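Carbohydrate esterase family 2 (CE2) (Chaetomium olivicolor, PDB 4XVH) probably removes acetyl groups from xylan and related plant polysaccharides, as a family 2 carbohydrate esterase with an SGNH-type catalytic domain and a carbohydrate-binding beta-sandwich domain. Local coordinates at residues S157-N169 against S178-N191. Sequence-based numbering, arbitrary orientation.
Sequences SVVAWSGKGLIRN and SPLMPQLYTRYGAN. With PEU (2,5,8,11,14,17,20,23,26,29,32,35,38,41,44,47,50,53,56,59,62,65,68,71,74,77,80-heptacosaoxadooctacontan-82-ol), chain C.
Met-181, in the short helix 181-184, plugs a hollow beside 155-160, an edge strand of the parallel sheet in this SGNH (GDSL-like) hydrolase domain. Bends at chi2 (-39°) and chi3 (-66°) fold its chain inward: SD lies 3.5 Å from Lys-164 CB, and CE reaches Val-159 O and Ala-160 CA. Val-159 in turn abuts the edge of the Tyr-185 ring, whose hydroxyl is hydrogen-bonded to Asp-113. Leu-184 CD1 fills the corner between Trp-161 CE3 and Lys-164 CE, the latter 3.7 Å above the indole plane, offset toward its rim; Ala-190 CB meets CZ3 obliquely, and Asn-191 ND2 stands at the ring edge, its amide nearly perpendicular to the indole. Beyond Met-181, away from Val-159, the loop 165-169 curls round Leu-180 like a cup, with CD1 against Leu-166 O and Ile-167 O and CD2 against Arg-168 CA. Asn-169 OD1 closes the cup by accepting from Gly-165 N, and Gly-165 O takes a nearly straight hydrogen bond from Met-181 N (3.0 Å). Just before this loop, Gly-163 N donates a hydrogen bond to OAW of the bound polyether PEU. Pro-179 O is gripped twice: by Lys-164 NZ at 2.9 Å, in the carbonyl plane, and by Asn-169 ND2 at 3.2 Å, from above it.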
loop_
_atom_site.group_PDB
_atom_site.type_symbol
_atom_site.label_atom_id
_atom_site.label_comp_id
_atom_site.label_asym_id
_atom_site.label_seq_id
_atom_site.Cartn_x
_atom_site.Cartn_y
_atom_site.Cartn_z
ATOM N N SER A 157 1.167 3.904 6.144
ATOM C CA SER A 157 2.154 2.897 5.830
ATOM C C SER A 157 1.461 1.800 5.046
ATOM O O SER A 157 0.508 1.188 5.545
ATOM C CB SER A 157 2.782 2.314 7.096
ATOM O OG SER A 157 3.714 1.326 6.738
ATOM N N VAL A 158 1.912 1.600 3.807
ATOM C CA VAL A 158 1.398 0.533 2.964
ATOM C C VAL A 158 2.321 -0.673 3.084
ATOM O O VAL A 158 3.531 -0.561 2.867
ATOM C CB VAL A 158 1.319 0.957 1.477
ATOM C CG1 VAL A 158 0.883 -0.220 0.599
ATOM C CG2 VAL A 158 0.344 2.129 1.308
ATOM N N VAL A 159 1.744 -1.808 3.449
ATOM C CA VAL A 159 2.460 -3.066 3.453
ATOM C C VAL A 159 1.700 -4.004 2.554
ATOM O O VAL A 159 0.680 -4.556 2.958
ATOM C CB VAL A 159 2.588 -3.670 4.858
ATOM C CG1 VAL A 159 3.421 -4.956 4.781
ATOM C CG2 VAL A 159 3.286 -2.681 5.770
ATOM N N ALA A 160 2.186 -4.173 1.327
ATOM C CA ALA A 160 1.414 -4.899 0.316
ATOM C C ALA A 160 2.317 -5.480 -0.727
ATOM O O ALA A 160 3.385 -4.933 -0.985
ATOM C CB ALA A 160 0.401 -3.984 -0.329
ATOM N N TRP A 161 1.892 -6.588 -1.342
ATOM C CA TRP A 161 2.762 -7.306 -2.268
ATOM C C TRP A 161 1.823 -8.032 -3.249
ATOM O O TRP A 161 0.916 -8.728 -2.814
ATOM C CB TRP A 161 3.661 -8.296 -1.495
ATOM C CG TRP A 161 4.700 -9.023 -2.288
ATOM C CD1 TRP A 161 4.536 -9.676 -3.485
ATOM C CD2 TRP A 161 6.084 -9.191 -1.923
ATOM N NE1 TRP A 161 5.751 -10.224 -3.892
ATOM C CE2 TRP A 161 6.707 -9.939 -2.948
ATOM C CE3 TRP A 161 6.857 -8.767 -0.833
ATOM C CZ2 TRP A 161 8.069 -10.282 -2.904
ATOM C CZ3 TRP A 161 8.208 -9.117 -0.789
ATOM C CH2 TRP A 161 8.796 -9.862 -1.815
ATOM N N SER A 162 2.023 -7.838 -4.548
ATOM C CA SER A 162 1.104 -8.429 -5.524
ATOM C C SER A 162 1.125 -9.955 -5.454
ATOM O O SER A 162 2.194 -10.561 -5.335
ATOM C CB SER A 162 1.442 -7.960 -6.938
ATOM O OG SER A 162 1.098 -6.583 -7.033
ATOM N N GLY A 163 -0.063 -10.549 -5.519
ATOM C CA GLY A 163 -0.210 -11.991 -5.601
ATOM C C GLY A 163 -0.329 -12.640 -4.240
ATOM O O GLY A 163 -0.593 -13.837 -4.156
ATOM N N LYS A 164 -0.159 -11.849 -3.174
ATOM C CA LYS A 164 -0.110 -12.413 -1.842
ATOM C C LYS A 164 -1.485 -12.566 -1.237
ATOM O O LYS A 164 -2.402 -11.788 -1.498
ATOM C CB LYS A 164 0.767 -11.564 -0.923
ATOM C CG LYS A 164 2.229 -11.525 -1.362
ATOM C CD LYS A 164 2.861 -12.927 -1.322
ATOM C CE LYS A 164 4.382 -12.831 -1.485
ATOM N NZ LYS A 164 5.032 -14.180 -1.409
ATOM N N GLY A 165 -1.614 -13.572 -0.381
ATOM C CA GLY A 165 -2.863 -13.808 0.305
ATOM C C GLY A 165 -2.739 -13.810 1.824
ATOM O O GLY A 165 -1.679 -13.540 2.390
ATOM N N LEU A 166 -3.856 -14.112 2.470
ATOM C CA LEU A 166 -3.936 -14.292 3.905
ATOM C C LEU A 166 -3.570 -15.724 4.330
ATOM O O LEU A 166 -2.777 -15.911 5.248
ATOM C CB LEU A 166 -5.349 -13.962 4.370
ATOM C CG LEU A 166 -5.710 -14.164 5.846
ATOM C CD1 LEU A 166 -4.868 -13.208 6.734
ATOM C CD2 LEU A 166 -7.211 -13.964 6.079
ATOM N N ILE A 167 -4.187 -16.730 3.702
ATOM C CA ILE A 167 -3.860 -18.128 4.013
ATOM C C ILE A 167 -3.173 -18.818 2.837
ATOM O O ILE A 167 -2.453 -19.767 3.039
ATOM C CB ILE A 167 -5.101 -18.964 4.421
ATOM C CG1 ILE A 167 -6.107 -19.075 3.284
ATOM C CG2 ILE A 167 -5.779 -18.347 5.614
ATOM C CD1 ILE A 167 -7.193 -20.091 3.580
ATOM N N ARG A 168 -3.374 -18.329 1.613
ATOM C CA ARG A 168 -2.664 -18.901 0.482
ATOM C C ARG A 168 -2.541 -17.849 -0.604
ATOM O O ARG A 168 -3.420 -17.017 -0.766
ATOM C CB ARG A 168 -3.375 -20.171 -0.037
ATOM C CG ARG A 168 -4.781 -19.951 -0.605
ATOM C CD ARG A 168 -5.479 -21.293 -0.954
ATOM N NE ARG A 168 -6.667 -21.073 -1.782
ATOM C CZ ARG A 168 -7.400 -22.056 -2.324
ATOM N NH1 ARG A 168 -7.098 -23.337 -2.106
ATOM N NH2 ARG A 168 -8.468 -21.758 -3.073
ATOM N N ASN A 169 -1.427 -17.884 -1.329
ATOM C CA ASN A 169 -1.164 -16.893 -2.357
ATOM C C ASN A 169 -1.845 -17.226 -3.689
ATOM O O ASN A 169 -2.667 -18.158 -3.752
ATOM C CB ASN A 169 0.340 -16.741 -2.539
ATOM C CG ASN A 169 1.027 -16.212 -1.277
ATOM O OD1 ASN A 169 0.481 -15.344 -0.566
ATOM N ND2 ASN A 169 2.214 -16.751 -0.979
ATOM N N SER A 178 5.581 -19.433 -1.022
ATOM C CA SER A 178 6.334 -18.340 -0.437
ATOM C C SER A 178 5.542 -17.646 0.709
ATOM O O SER A 178 4.406 -18.020 0.973
ATOM C CB SER A 178 6.682 -17.351 -1.555
ATOM O OG SER A 178 5.491 -16.789 -2.069
ATOM N N PRO A 179 6.149 -16.649 1.397
ATOM C CA PRO A 179 5.455 -16.078 2.570
ATOM C C PRO A 179 4.065 -15.512 2.254
ATOM O O PRO A 179 3.858 -14.988 1.149
ATOM C CB PRO A 179 6.395 -14.947 3.010
ATOM C CG PRO A 179 7.782 -15.512 2.689
ATOM C CD PRO A 179 7.562 -16.215 1.344
ATOM N N LEU A 180 3.144 -15.646 3.217
ATOM C CA LEU A 180 1.850 -14.960 3.198
ATOM C C LEU A 180 1.962 -13.539 3.764
ATOM O O LEU A 180 2.982 -13.178 4.332
ATOM C CB LEU A 180 0.826 -15.765 4.000
ATOM C CG LEU A 180 0.799 -17.240 3.574
ATOM C CD1 LEU A 180 0.036 -18.108 4.575
ATOM C CD2 LEU A 180 0.188 -17.375 2.158
ATOM N N MET A 181 0.944 -12.712 3.583
ATOM C CA MET A 181 1.044 -11.333 4.087
ATOM C C MET A 181 1.336 -11.212 5.594
ATOM O O MET A 181 2.100 -10.324 5.982
ATOM C CB MET A 181 -0.221 -10.532 3.753
ATOM C CG MET A 181 -0.217 -9.948 2.329
ATOM S SD MET A 181 1.365 -9.294 1.720
ATOM C CE MET A 181 1.644 -7.888 2.798
ATOM N N PRO A 182 0.746 -12.080 6.448
ATOM C CA PRO A 182 1.046 -11.879 7.877
ATOM C C PRO A 182 2.543 -11.988 8.187
ATOM O O PRO A 182 3.078 -11.185 8.954
ATOM C CB PRO A 182 0.238 -13.006 8.577
ATOM C CG PRO A 182 -1.013 -13.128 7.640
ATOM C CD PRO A 182 -0.359 -13.050 6.257
ATOM N N GLN A 183 3.211 -12.960 7.586
ATOM C CA GLN A 183 4.647 -13.094 7.758
ATOM C C GLN A 183 5.388 -11.865 7.230
ATOM O O GLN A 183 6.314 -11.376 7.871
ATOM C CB GLN A 183 5.158 -14.373 7.055
ATOM C CG GLN A 183 6.672 -14.559 7.054
ATOM C CD GLN A 183 7.094 -15.844 6.300
ATOM O OE1 GLN A 183 6.241 -16.600 5.840
ATOM N NE2 GLN A 183 8.406 -16.081 6.178
ATOM N N LEU A 184 4.994 -11.398 6.049
ATOM C CA LEU A 184 5.643 -10.258 5.427
ATOM C C LEU A 184 5.475 -9.012 6.290
ATOM O O LEU A 184 6.368 -8.176 6.371
ATOM C CB LEU A 184 5.072 -10.027 4.020
ATOM C CG LEU A 184 5.500 -11.193 3.082
ATOM C CD1 LEU A 184 4.904 -11.077 1.678
ATOM C CD2 LEU A 184 7.020 -11.368 3.030
ATOM N N TYR A 185 4.312 -8.895 6.924
ATOM C CA TYR A 185 4.044 -7.774 7.830
ATOM C C TYR A 185 4.989 -7.706 9.049
ATOM O O TYR A 185 5.030 -6.669 9.739
ATOM C CB TYR A 185 2.594 -7.830 8.307
ATOM C CG TYR A 185 2.086 -6.602 9.048
ATOM C CD1 TYR A 185 1.821 -5.402 8.371
ATOM C CD2 TYR A 185 1.838 -6.657 10.407
ATOM C CE1 TYR A 185 1.330 -4.293 9.055
ATOM C CE2 TYR A 185 1.359 -5.571 11.079
ATOM C CZ TYR A 185 1.111 -4.396 10.422
ATOM O OH TYR A 185 0.603 -3.330 11.136
ATOM N N THR A 186 5.761 -8.764 9.310
ATOM C CA THR A 186 6.727 -8.708 10.426
ATOM C C THR A 186 8.087 -8.155 10.004
ATOM O O THR A 186 8.991 -7.998 10.836
ATOM C CB THR A 186 6.998 -10.088 11.074
ATOM O OG1 THR A 186 7.695 -10.928 10.149
ATOM C CG2 THR A 186 5.700 -10.773 11.512
ATOM N N ARG A 187 8.240 -7.870 8.716
ATOM C CA ARG A 187 9.550 -7.490 8.189
ATOM C C ARG A 187 9.700 -5.991 8.104
ATOM O O ARG A 187 8.720 -5.318 7.863
ATOM C CB ARG A 187 9.752 -8.109 6.782
ATOM C CG ARG A 187 9.756 -9.634 6.775
ATOM C CD ARG A 187 9.870 -10.144 5.339
ATOM N NE ARG A 187 10.055 -11.590 5.313
ATOM C CZ ARG A 187 10.346 -12.265 4.210
ATOM N NH1 ARG A 187 10.490 -11.618 3.055
ATOM N NH2 ARG A 187 10.492 -13.580 4.267
ATOM N N TYR A 188 10.919 -5.468 8.254
ATOM C CA TYR A 188 11.121 -4.026 8.127
ATOM C C TYR A 188 10.965 -3.649 6.662
ATOM O O TYR A 188 9.924 -3.141 6.258
ATOM C CB TYR A 188 12.504 -3.560 8.618
ATOM C CG TYR A 188 12.399 -2.214 9.335
ATOM C CD1 TYR A 188 12.983 -2.002 10.582
ATOM C CD2 TYR A 188 11.544 -1.223 8.832
ATOM C CE1 TYR A 188 12.843 -0.781 11.242
ATOM C CE2 TYR A 188 11.380 -0.017 9.484
ATOM C CZ TYR A 188 12.037 0.202 10.682
ATOM O OH TYR A 188 11.829 1.411 11.306
ATOM N N GLY A 189 12.009 -3.890 5.864
ATOM C CA GLY A 189 11.865 -3.805 4.422
ATOM C C GLY A 189 11.334 -5.136 3.946
ATOM O O GLY A 189 11.494 -6.145 4.650
ATOM N N ALA A 190 10.729 -5.159 2.759
ATOM C CA ALA A 190 10.050 -6.361 2.281
ATOM C C ALA A 190 10.916 -7.596 2.205
ATOM O O ALA A 190 10.392 -8.701 2.353
ATOM C CB ALA A 190 9.440 -6.120 0.910
ATOM N N ASN A 191 12.222 -7.446 1.950
ATOM C CA ASN A 191 13.074 -8.628 1.858
ATOM C C ASN A 191 13.976 -8.775 3.070
ATOM O O ASN A 191 14.911 -9.528 3.030
ATOM C CB ASN A 191 13.936 -8.596 0.605
ATOM C CG ASN A 191 13.119 -8.531 -0.656
ATOM O OD1 ASN A 191 13.331 -7.658 -1.493
ATOM N ND2 ASN A 191 12.196 -9.452 -0.807
HETATM C CAA PEU C . 14.079 -8.190 -8.866
HETATM O OAB PEU C . 13.259 -9.000 -9.726
HETATM C CAC PEU C . 13.543 -10.447 -9.596
HETATM C CAD PEU C . 12.760 -11.506 -10.461
HETATM O OAE PEU C . 12.933 -11.330 -11.888
HETATM C CAF PEU C . 12.402 -10.067 -12.401
HETATM C CAG PEU C . 10.889 -9.820 -12.531
HETATM O OAH PEU C . 10.065 -9.985 -11.367
HETATM C CAI PEU C . 8.705 -9.540 -11.627
HETATM C CAJ PEU C . 7.722 -9.946 -10.522
HETATM O OAK PEU C . 6.392 -9.435 -10.801
HETATM C CAL PEU C . 5.424 -10.178 -10.031
HETATM C CAM PEU C . 3.981 -9.738 -10.254
HETATM O OAN PEU C . 3.222 -10.766 -9.586
HETATM C CAO PEU C . 1.791 -10.647 -9.748
HETATM C CAP PEU C . 1.426 -12.086 -9.441
HETATM O OAQ PEU C . 0.107 -12.684 -9.438
HETATM C CAR PEU C . -0.728 -12.546 -10.630
HETATM C CAS PEU C . -1.477 -11.224 -10.937
HETATM O OAT PEU C . -2.498 -10.859 -9.925
HETATM C CAU PEU C . -2.012 -10.602 -8.572
HETATM C CAV PEU C . -3.163 -10.258 -7.604
HETATM O OAW PEU C . -2.791 -9.949 -6.237
#